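Local coordinates for ATP-dependent zinc metalloprotease FtsH (Thermotoga maritima, PDB 4M8A), which probably acts as a processive, ATP-dependent zinc metalloprotease degrading cytoplasmic and membrane proteins, and contributes to quality control of integral membrane proteins, at residues S21-E25 against V36-D40. Numbering follows the deposited sequence.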
loop_
_atom_site.group_PDB
_atom_site.type_symbol
_atom_site.label_atom_id
_atom_site.label_comp_id
_atom_site.label_asym_id
_atom_site.label_seq_id
_atom_site.Cartn_x
_atom_site.Cartn_y
_atom_site.Cartn_z
ATOM N N SER B 21 -12.568 -1.953 7.611
ATOM C CA SER B 21 -13.261 -0.900 6.859
ATOM C C SER B 21 -14.504 -1.400 6.166
ATOM O O SER B 21 -14.508 -2.420 5.467
ATOM C CB SER B 21 -12.390 -0.127 5.868
ATOM O OG SER B 21 -13.198 0.815 5.164
ATOM N N VAL B 22 -15.574 -0.653 6.375
ATOM C CA VAL B 22 -16.874 -1.022 5.885
ATOM C C VAL B 22 -17.084 -0.393 4.508
ATOM O O VAL B 22 -18.115 -0.599 3.893
ATOM C CB VAL B 22 -17.972 -0.558 6.883
ATOM C CG1 VAL B 22 -18.100 0.962 6.870
ATOM C CG2 VAL B 22 -19.317 -1.230 6.596
ATOM N N VAL B 23 -16.096 0.346 3.998
ATOM C CA VAL B 23 -16.293 1.047 2.716
ATOM C C VAL B 23 -16.170 0.117 1.507
ATOM O O VAL B 23 -15.133 -0.537 1.308
ATOM C CB VAL B 23 -15.359 2.265 2.520
ATOM C CG1 VAL B 23 -15.655 2.958 1.184
ATOM C CG2 VAL B 23 -15.506 3.252 3.683
ATOM N N SER B 24 -17.220 0.073 0.685
ATOM C CA SER B 24 -17.191 -0.769 -0.511
ATOM C C SER B 24 -16.910 0.017 -1.781
ATOM O O SER B 24 -16.237 -0.482 -2.678
ATOM C CB SER B 24 -18.492 -1.551 -0.663
ATOM O OG SER B 24 -19.600 -0.688 -0.598
ATOM N N GLU B 25 -17.421 1.241 -1.865
ATOM C CA GLU B 25 -17.320 1.996 -3.108
ATOM C C GLU B 25 -17.299 3.483 -2.812
ATOM O O GLU B 25 -17.997 3.958 -1.909
ATOM C CB GLU B 25 -18.489 1.678 -4.073
ATOM C CG GLU B 25 -18.387 2.454 -5.394
ATOM C CD GLU B 25 -19.397 2.029 -6.423
ATOM O OE1 GLU B 25 -20.369 1.356 -6.043
ATOM O OE2 GLU B 25 -19.215 2.376 -7.614
ATOM N N VAL B 36 -20.395 7.626 -0.958
ATOM C CA VAL B 36 -19.644 6.580 -0.281
ATOM C C VAL B 36 -20.591 5.454 0.140
ATOM O O VAL B 36 -21.526 5.662 0.900
ATOM C CB VAL B 36 -18.919 7.147 0.950
ATOM C CG1 VAL B 36 -18.130 6.061 1.668
ATOM C CG2 VAL B 36 -18.018 8.317 0.542
ATOM N N TYR B 37 -20.345 4.265 -0.381
ATOM C CA TYR B 37 -21.179 3.104 -0.115
ATOM C C TYR B 37 -20.473 2.166 0.847
ATOM O O TYR B 37 -19.273 1.945 0.737
ATOM C CB TYR B 37 -21.486 2.367 -1.421
ATOM C CG TYR B 37 -22.266 3.185 -2.417
ATOM C CD1 TYR B 37 -21.629 4.104 -3.260
ATOM C CD2 TYR B 37 -23.646 3.045 -2.522
ATOM C CE1 TYR B 37 -22.355 4.854 -4.176
ATOM C CE2 TYR B 37 -24.376 3.787 -3.432
ATOM C CZ TYR B 37 -23.731 4.696 -4.252
ATOM O OH TYR B 37 -24.469 5.449 -5.151
ATOM N N THR B 38 -21.230 1.597 1.771
ATOM C CA THR B 38 -20.683 0.680 2.748
ATOM C C THR B 38 -21.138 -0.749 2.495
ATOM O O THR B 38 -22.172 -0.994 1.858
ATOM C CB THR B 38 -21.077 1.061 4.173
ATOM O OG1 THR B 38 -22.502 1.000 4.299
ATOM C CG2 THR B 38 -20.596 2.452 4.508
ATOM N N LYS B 39 -20.366 -1.692 3.022
ATOM C CA LYS B 39 -20.671 -3.106 2.862
ATOM C C LYS B 39 -21.970 -3.489 3.546
ATOM O O LYS B 39 -22.584 -4.493 3.175
ATOM C CB LYS B 39 -19.520 -3.960 3.388
ATOM C CG LYS B 39 -18.233 -3.750 2.607
ATOM C CD LYS B 39 -17.124 -4.693 3.046
ATOM C CE LYS B 39 -15.844 -4.399 2.266
ATOM N NZ LYS B 39 -14.683 -5.201 2.759
ATOM N N ASP B 40 -22.384 -2.706 4.544
ATOM C CA ASP B 40 -23.649 -2.965 5.231
ATOM C C ASP B 40 -24.865 -2.294 4.582
ATOM O O ASP B 40 -25.962 -2.305 5.150
ATOM C CB ASP B 40 -23.563 -2.644 6.732
ATOM C CG ASP B 40 -23.334 -1.168 7.035
ATOM O OD1 ASP B 40 -23.330 -0.318 6.119
ATOM O OD2 ASP B 40 -23.173 -0.851 8.234
#
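A classic beta bulge marks the open end of an antiparallel hairpin, strands 23-29 and 33-38, in the periplasmic domain of FtsH. Ser24 and Glu25 both face Tyr37, whose O accepts from Ser24 N at 2.8 Å and Glu25 N at 3.3 Å; the near-helical psi of Ser24 (-36°) turns both amides toward it. Tyr37 N donates to Glu25 O at 2.8 Å, and just beyond the strand ends Lys39 N donates to Val22 O at 2.6 Å.

Branched apolar side chains suit the buried side: Val23 CG1 meets Val36 CG1 at 4.0 Å, and both valines pack against helix 9-17, on Met15 and Phe12 respectively. At the strand end Val22 CG1 rests on Thr38 CG2 at 3.7 Å. Glu25 CB approaches Tyr37 CD1 at 4.1 Å, while the Glu25 carboxylate is hydrogen-bonded to Ser69.

Short hydroxyl side chains can reach nearby groups of their own segment: Ser21 OG, also bonded to Met15 O, accepts from Val23 N at 3.2 Å in an ST turn, and Thr38 OG1 donates to Asp40 OD1 at 2.4 Å.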